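Local coordinates for protein UDP-N-acetylglucosamine 4-epimerase (Bacillus cereus, PDB 3M2P) that probably interconverts UDP-N-acetylglucosamine and its 4-epimer UDP-N-acetylgalactosamine, as a member of the NAD(P)-dependent epimerase/dehydratase family, at residues A6-T11 with I30-S35; V63-H68 with I101-Y106. All blocks are in the same frame, centred on the assembly; numbering follows the deposited sequence.

The two contacts are successive pieces of one Rossmann-type sheet, whose neighbouring strands run in the order 28-33, 4-8, 65-68, 103-109. Contact 1 comes first along the chain and joins strands 4-8 and 28-33, connected through helix 13-24; contact 2 follows and joins strands 65-68 and 103-109, connected through helix 83-98. Their centres lie about 13 Å apart, and strands 4-8 and 65-68 stitch them together directly, with A6 O 2.8 Å from V67 N in a probable hydrogen bond. Going outward from the middle of this four-strand block in both directions, the chain thus builds the parallel platform whose C-terminal loops, in this family, generally cradle the nucleotide cofactor.

Contact 1. Residues A6-T11 with I30-S35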
ATOM      1  N   ALA A   6      -0.907 -25.048  -6.664  1.00 37.96           N
ATOM      2  CA  ALA A   6       0.331 -24.747  -5.968  1.00 38.38           C
ATOM      3  C   ALA A   6       0.048 -23.761  -4.854  1.00 37.70           C
ATOM      4  O   ALA A   6      -0.630 -22.755  -5.071  1.00 37.56           O
ATOM      5  CB  ALA A   6       1.389 -24.192  -6.934  1.00 37.64           C
ATOM      6  N   VAL A   7       0.566 -24.054  -3.663  1.00 37.02           N
ATOM      7  CA  VAL A   7       0.391 -23.181  -2.515  1.00 37.45           C
ATOM      8  C   VAL A   7       1.718 -22.629  -1.986  1.00 37.64           C
ATOM      9  O   VAL A   7       2.430 -23.325  -1.271  1.00 38.91           O
ATOM     10  CB  VAL A   7      -0.311 -23.940  -1.378  1.00 38.05           C
ATOM     11  CG1 VAL A   7      -0.640 -22.999  -0.229  1.00 37.83           C
ATOM     12  CG2 VAL A   7      -1.557 -24.617  -1.899  1.00 37.51           C
ATOM     13  N   THR A   8       2.051 -21.383  -2.317  1.00 36.71           N
ATOM     14  CA  THR A   8       3.231 -20.749  -1.718  1.00 38.51           C
ATOM     15  C   THR A   8       3.061 -20.576  -0.198  1.00 38.83           C
ATOM     16  O   THR A   8       1.946 -20.408   0.297  1.00 38.78           O
ATOM     17  CB  THR A   8       3.579 -19.388  -2.367  1.00 37.88           C
ATOM     18  OG1 THR A   8       2.682 -18.368  -1.896  1.00 36.63           O
ATOM     19  CG2 THR A   8       3.521 -19.491  -3.892  1.00 36.47           C
ATOM     20  N   GLY A   9       4.164 -20.622   0.541  1.00 39.05           N
ATOM     21  CA  GLY A   9       4.087 -20.648   1.989  1.00 38.67           C
ATOM     22  C   GLY A   9       3.193 -21.786   2.436  1.00 38.52           C
ATOM     23  O   GLY A   9       2.482 -21.680   3.438  1.00 38.23           O
ATOM     24  N   GLY A  10       3.233 -22.882   1.684  1.00 39.21           N
ATOM     25  CA  GLY A  10       2.330 -23.998   1.895  1.00 39.60           C
ATOM     26  C   GLY A  10       2.494 -24.637   3.256  1.00 39.46           C
ATOM     27  O   GLY A  10       1.561 -25.211   3.803  1.00 39.44           O
ATOM     28  N   THR A  11       3.694 -24.531   3.810  1.00 39.45           N
ATOM     29  CA  THR A  11       3.993 -25.158   5.087  1.00 39.69           C
ATOM     30  C   THR A  11       3.612 -24.277   6.278  1.00 40.56           C
ATOM     31  O   THR A  11       3.621 -24.733   7.417  1.00 41.43           O
ATOM     32  CB  THR A  11       5.473 -25.554   5.167  1.00 39.79           C
ATOM     33  OG1 THR A  11       6.288 -24.470   4.698  1.00 39.86           O
ATOM     34  CG2 THR A  11       5.726 -26.773   4.299  1.00 40.45           C
ATOM     35  N   ILE A  30       0.076 -28.767  -4.133  1.00 41.31           N
ATOM     36  CA  ILE A  30       1.511 -28.814  -4.357  1.00 42.35           C
ATOM     37  C   ILE A  30       2.174 -27.703  -3.549  1.00 42.50           C
ATOM     38  O   ILE A  30       2.103 -26.533  -3.913  1.00 41.59           O
ATOM     39  CB  ILE A  30       1.861 -28.726  -5.857  1.00 42.77           C
ATOM     40  CG1 ILE A  30       1.699 -30.108  -6.497  1.00 43.93           C
ATOM     41  CG2 ILE A  30       3.278 -28.233  -6.060  1.00 41.40           C
ATOM     42  CD1 ILE A  30       1.607 -30.089  -8.004  1.00 43.47           C
ATOM     43  N   ILE A  31       2.783 -28.086  -2.429  1.00 43.05           N
ATOM     44  CA  ILE A  31       3.388 -27.140  -1.495  1.00 41.71           C
ATOM     45  C   ILE A  31       4.684 -26.574  -2.040  1.00 40.68           C
ATOM     46  O   ILE A  31       5.621 -27.316  -2.288  1.00 41.69           O
ATOM     47  CB  ILE A  31       3.712 -27.803  -0.126  1.00 42.12           C
ATOM     48  CG1 ILE A  31       2.446 -28.030   0.703  1.00 42.89           C
ATOM     49  CG2 ILE A  31       4.667 -26.949   0.663  1.00 41.46           C
ATOM     50  CD1 ILE A  31       1.847 -29.423   0.565  1.00 45.76           C
ATOM     51  N   LEU A  32       4.733 -25.257  -2.218  1.00 40.10           N
ATOM     52  CA  LEU A  32       5.981 -24.560  -2.517  1.00 39.73           C
ATOM     53  C   LEU A  32       6.621 -24.048  -1.242  1.00 39.20           C
ATOM     54  O   LEU A  32       5.958 -23.432  -0.410  1.00 39.84           O
ATOM     55  CB  LEU A  32       5.748 -23.384  -3.467  1.00 40.13           C
ATOM     56  CG  LEU A  32       6.078 -23.657  -4.930  1.00 39.93           C
ATOM     57  CD1 LEU A  32       5.446 -24.971  -5.332  1.00 40.73           C
ATOM     58  CD2 LEU A  32       5.594 -22.521  -5.812  1.00 38.86           C
ATOM     59  N   THR A  33       7.915 -24.304  -1.099  1.00 39.04           N
ATOM     60  CA  THR A  33       8.659 -23.875   0.072  1.00 38.61           C
ATOM     61  C   THR A  33      10.125 -23.659  -0.297  1.00 38.88           C
ATOM     62  O   THR A  33      10.617 -24.224  -1.268  1.00 38.10           O
ATOM     63  CB  THR A  33       8.531 -24.914   1.207  1.00 38.16           C
ATOM     64  OG1 THR A  33       9.337 -24.520   2.326  1.00 38.86           O
ATOM     65  CG2 THR A  33       8.962 -26.285   0.721  1.00 38.57           C
ATOM     66  N   ARG A  34      10.821 -22.834   0.482  1.00 40.40           N
ATOM     67  CA  ARG A  34      12.236 -22.564   0.240  1.00 38.60           C
ATOM     68  C   ARG A  34      13.123 -23.709   0.704  1.00 38.73           C
ATOM     69  O   ARG A  34      14.291 -23.794   0.312  1.00 38.54           O
ATOM     70  CB  ARG A  34      12.669 -21.262   0.913  1.00 38.38           C
ATOM     71  CG  ARG A  34      12.347 -20.011   0.119  1.00 38.81           C
ATOM     72  CD  ARG A  34      13.071 -18.802   0.688  1.00 40.76           C
ATOM     73  NE  ARG A  34      13.167 -17.699  -0.271  1.00 41.45           N
ATOM     74  CZ  ARG A  34      12.435 -16.586  -0.218  1.00 43.25           C
ATOM     75  NH1 ARG A  34      11.536 -16.416   0.759  1.00 41.98           N
ATOM     76  NH2 ARG A  34      12.603 -15.635  -1.146  1.00 41.82           N
ATOM     77  N   SER A  35      12.567 -24.597   1.523  1.00 38.57           N
ATOM     78  CA  SER A  35      13.353 -25.685   2.090  1.00 39.35           C
ATOM     79  C   SER A  35      12.524 -26.610   2.962  1.00 40.06           C
ATOM     80  O   SER A  35      11.519 -26.197   3.550  1.00 40.41           O
ATOM     81  CB  SER A  35      14.498 -25.116   2.937  1.00 39.24           C
ATOM     82  OG  SER A  35      14.008 -24.561   4.150  1.00 38.57           O
TER
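Strands 4-8 and 28-33 run parallel through the segments A6-T11 and I30-S35, their short axes 4.6 Å apart at closest approach and inclined by 29°. V7 is gripped through both of its backbone polar groups: its N donates to I30 O at 2.9 Å, and its O accepts from L32 N at 3.2 Å. In each bond the donor stands above the carbonyl plane.

L32 carries the apolar part of the contact on the face that also bears A6, T8 and I30. Its CB sits 4.0 Å from T8 CA, near V7 O. Beyond CG the side chain forks: CD1 turns to the methyl of A6, 4.4 Å from its CB, while CD2 meets T8 CG2 at 4.1 Å, the two side chains crossing obliquely. The T8 hydroxyl has a different role, since OG1 hydrogen-bonds to H68 ND1 and A70 N in the direction of the next strand.

This is the first beta-alpha-beta unit of a Rossmann fold, strand 4-8 passing into the glycine-rich turn before helix 13-24 and returning as strand 28-33. V7 to G10 form a type II turn with G9 at its third position, where positive phi (54°) is required. A weak hydrogen bond from G10 N to L32 O ties the turn back to the second strand.

On the opposite face, V7 and I31 both pack on V19 of helix 13-24. I31 CG2, anti to the backbone N, touches G10 CA, where the glycine has no side chain to intervene, and reaches T11 CG2 at 3.8 Å, the two side chains crossing at about a right angle. Just past the strand end, R34 takes part in UDP binding in this protein, although no UDP is bound to this chain.

Contact 2. Residues V63-H68 with I101-Y106; sequences VDAVVH and ISNIVY
Nearly exact alignment distinguishes this pair of parallel strands: the short axes of 65-68 and 103-106 approach to 4.6 Å and diverge by just 7°. The backbone bonds alternate between the chains. V66 N donates to N103 O at 3.1 Å, in the carbonyl plane; V105 N returns a bond to V66 O at 2.8 Å; and H68 N points almost straight along the C=O axis of V105, with an N-H...O angle of 174°. The two strands belong to a beta-alpha-beta unit of the Rossmann fold, with helix 83-98 as the crossover.

Side chains alternate between two faces. On one, V67 and V105 lie side by side, each with CG1 anti to its backbone N, and these two methyls meet at 4.2 Å; L213 packs against V67 and A65 here. On the other, covered by helix 83-98, V66 CB lies against I104 CG1. I101, in the loop ahead of strand 103-109, points toward 63-68: its CG2 reaches V66 CG2 at 4.2 Å, and its CG1 branch lies by the carbonyl of V63.

H68 and Y106 finish this second face. Both swing CG anti to the backbone N, so the rings run alongside each other with centroids 5.3 Å apart and planes turned by 44°. H68 brings its CD2 to the CD1-CE1 edge of the tyrosine, near that ring's plane.

The polar atoms of both rings have partners outside the two segments. H68 is held through both ring nitrogens, ND1 by T8 OG1 and NE2 by T89 OG1, which fixes the rotation of the imidazole. Y106 OH hydrogen-bonds to K137 NZ of helix 132-150; a positive charge there would be expected to polarise the phenol and stabilise negative charge on its oxygen.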
ATOM      1  N   VAL A  63       0.917 -26.791 -13.294  1.00 41.32           N
ATOM      2  CA  VAL A  63      -0.006 -26.307 -12.274  1.00 39.84           C
ATOM      3  C   VAL A  63      -1.185 -25.579 -12.907  1.00 38.93           C
ATOM      4  O   VAL A  63      -1.018 -24.852 -13.883  1.00 39.41           O
ATOM      5  CB  VAL A  63       0.732 -25.383 -11.276  1.00 37.56           C
ATOM      6  CG1 VAL A  63      -0.229 -24.469 -10.575  1.00 37.32           C
ATOM      7  CG2 VAL A  63       1.502 -26.206 -10.279  1.00 37.62           C
ATOM      8  N   ASP A  64      -2.373 -25.774 -12.347  1.00 38.79           N
ATOM      9  CA  ASP A  64      -3.597 -25.188 -12.889  1.00 38.31           C
ATOM     10  C   ASP A  64      -4.011 -23.892 -12.199  1.00 37.56           C
ATOM     11  O   ASP A  64      -4.566 -22.988 -12.828  1.00 37.01           O
ATOM     12  CB  ASP A  64      -4.739 -26.191 -12.772  1.00 40.19           C
ATOM     13  CG  ASP A  64      -4.475 -27.461 -13.545  1.00 42.24           C
ATOM     14  OD1 ASP A  64      -4.406 -27.395 -14.797  1.00 40.21           O
ATOM     15  OD2 ASP A  64      -4.347 -28.525 -12.893  1.00 43.51           O
ATOM     16  N   ALA A  65      -3.771 -23.817 -10.896  1.00 37.19           N
ATOM     17  CA  ALA A  65      -4.091 -22.621 -10.136  1.00 36.65           C
ATOM     18  C   ALA A  65      -2.995 -22.389  -9.118  1.00 37.23           C
ATOM     19  O   ALA A  65      -2.215 -23.299  -8.842  1.00 38.17           O
ATOM     20  CB  ALA A  65      -5.434 -22.769  -9.446  1.00 36.21           C
ATOM     21  N   VAL A  66      -2.940 -21.178  -8.564  1.00 36.06           N
ATOM     22  CA  VAL A  66      -1.967 -20.843  -7.528  1.00 35.35           C
ATOM     23  C   VAL A  66      -2.640 -20.118  -6.365  1.00 34.55           C
ATOM     24  O   VAL A  66      -3.385 -19.170  -6.573  1.00 33.74           O
ATOM     25  CB  VAL A  66      -0.815 -19.965  -8.099  1.00 35.25           C
ATOM     26  CG1 VAL A  66       0.116 -19.481  -6.996  1.00 34.60           C
ATOM     27  CG2 VAL A  66      -0.035 -20.727  -9.153  1.00 34.88           C
ATOM     28  N   VAL A  67      -2.393 -20.585  -5.145  1.00 34.64           N
ATOM     29  CA  VAL A  67      -2.745 -19.830  -3.943  1.00 35.23           C
ATOM     30  C   VAL A  67      -1.459 -19.191  -3.408  1.00 36.02           C
ATOM     31  O   VAL A  67      -0.501 -19.892  -3.086  1.00 37.11           O
ATOM     32  CB  VAL A  67      -3.386 -20.729  -2.838  1.00 36.36           C
ATOM     33  CG1 VAL A  67      -3.880 -19.886  -1.658  1.00 34.70           C
ATOM     34  CG2 VAL A  67      -4.529 -21.558  -3.403  1.00 36.14           C
ATOM     35  N   HIS A  68      -1.426 -17.866  -3.327  1.00 34.98           N
ATOM     36  CA  HIS A  68      -0.221 -17.159  -2.905  1.00 34.25           C
ATOM     37  C   HIS A  68      -0.301 -16.737  -1.439  1.00 35.53           C
ATOM     38  O   HIS A  68      -0.838 -15.671  -1.106  1.00 34.64           O
ATOM     39  CB  HIS A  68       0.010 -15.951  -3.809  1.00 33.98           C
ATOM     40  CG  HIS A  68       1.249 -15.176  -3.486  1.00 34.37           C
ATOM     41  ND1 HIS A  68       2.370 -15.757  -2.931  1.00 34.60           N
ATOM     42  CD2 HIS A  68       1.548 -13.867  -3.662  1.00 33.12           C
ATOM     43  CE1 HIS A  68       3.301 -14.836  -2.768  1.00 34.58           C
ATOM     44  NE2 HIS A  68       2.830 -13.683  -3.205  1.00 33.36           N
ATOM     45  N   ILE A 101      -1.075 -19.600 -16.307  1.00 37.19           N
ATOM     46  CA  ILE A 101      -1.974 -19.709 -15.162  1.00 36.60           C
ATOM     47  C   ILE A 101      -2.647 -18.368 -14.909  1.00 35.85           C
ATOM     48  O   ILE A 101      -2.008 -17.323 -14.951  1.00 35.52           O
ATOM     49  CB  ILE A 101      -1.240 -20.082 -13.859  1.00 35.93           C
ATOM     50  CG1 ILE A 101      -0.761 -21.532 -13.866  1.00 36.22           C
ATOM     51  CG2 ILE A 101      -2.147 -19.864 -12.687  1.00 36.04           C
ATOM     52  CD1 ILE A 101       0.720 -21.667 -14.061  1.00 37.01           C
ATOM     53  N   SER A 102      -3.941 -18.383 -14.638  1.00 35.88           N
ATOM     54  CA  SER A 102      -4.593 -17.125 -14.321  1.00 35.17           C
ATOM     55  C   SER A 102      -5.451 -17.209 -13.068  1.00 34.04           C
ATOM     56  O   SER A 102      -5.666 -16.200 -12.415  1.00 33.11           O
ATOM     57  CB  SER A 102      -5.355 -16.577 -15.531  1.00 34.50           C
ATOM     58  OG  SER A 102      -5.720 -17.628 -16.406  1.00 35.33           O
ATOM     59  N   ASN A 103      -5.910 -18.413 -12.729  1.00 34.74           N
ATOM     60  CA  ASN A 103      -6.684 -18.625 -11.501  1.00 34.29           C
ATOM     61  C   ASN A 103      -5.811 -18.594 -10.245  1.00 34.92           C
ATOM     62  O   ASN A 103      -5.323 -19.631  -9.786  1.00 35.07           O
ATOM     63  CB  ASN A 103      -7.463 -19.937 -11.553  1.00 34.00           C
ATOM     64  CG  ASN A 103      -8.575 -19.980 -10.530  1.00 35.01           C
ATOM     65  OD1 ASN A 103      -9.183 -21.028 -10.271  1.00 34.42           O
ATOM     66  ND2 ASN A 103      -8.856 -18.828  -9.943  1.00 34.98           N
ATOM     67  N   ILE A 104      -5.639 -17.398  -9.687  1.00 34.57           N
ATOM     68  CA  ILE A 104      -4.729 -17.169  -8.576  1.00 33.55           C
ATOM     69  C   ILE A 104      -5.457 -16.543  -7.395  1.00 33.60           C
ATOM     70  O   ILE A 104      -6.322 -15.700  -7.579  1.00 34.61           O
ATOM     71  CB  ILE A 104      -3.614 -16.213  -9.010  1.00 34.04           C
ATOM     72  CG1 ILE A 104      -2.816 -16.818 -10.158  1.00 34.00           C
ATOM     73  CG2 ILE A 104      -2.701 -15.874  -7.852  1.00 34.15           C
ATOM     74  CD1 ILE A 104      -2.163 -15.776 -11.013  1.00 34.20           C
ATOM     75  N   VAL A 105      -5.109 -16.960  -6.182  1.00 34.01           N
ATOM     76  CA  VAL A 105      -5.623 -16.335  -4.962  1.00 33.45           C
ATOM     77  C   VAL A 105      -4.495 -15.699  -4.156  1.00 33.12           C
ATOM     78  O   VAL A 105      -3.494 -16.347  -3.874  1.00 33.78           O
ATOM     79  CB  VAL A 105      -6.277 -17.370  -4.053  1.00 33.73           C
ATOM     80  CG1 VAL A 105      -6.487 -16.780  -2.666  1.00 32.60           C
ATOM     81  CG2 VAL A 105      -7.578 -17.873  -4.662  1.00 34.27           C
ATOM     82  N   TYR A 106      -4.648 -14.438  -3.776  1.00 32.59           N
ATOM     83  CA  TYR A 106      -3.637 -13.780  -2.948  1.00 32.58           C
ATOM     84  C   TYR A 106      -4.162 -13.555  -1.552  1.00 32.38           C
ATOM     85  O   TYR A 106      -5.314 -13.173  -1.388  1.00 33.44           O
ATOM     86  CB  TYR A 106      -3.227 -12.425  -3.530  1.00 32.79           C
ATOM     87  CG  TYR A 106      -2.237 -11.693  -2.653  1.00 33.20           C
ATOM     88  CD1 TYR A 106      -0.951 -12.192  -2.468  1.00 33.26           C
ATOM     89  CD2 TYR A 106      -2.586 -10.522  -1.997  1.00 32.44           C
ATOM     90  CE1 TYR A 106      -0.038 -11.544  -1.673  1.00 32.79           C
ATOM     91  CE2 TYR A 106      -1.678  -9.868  -1.192  1.00 33.12           C
ATOM     92  CZ  TYR A 106      -0.400 -10.384  -1.038  1.00 33.67           C
ATOM     93  OH  TYR A 106       0.521  -9.745  -0.238  1.00 34.33           O
TER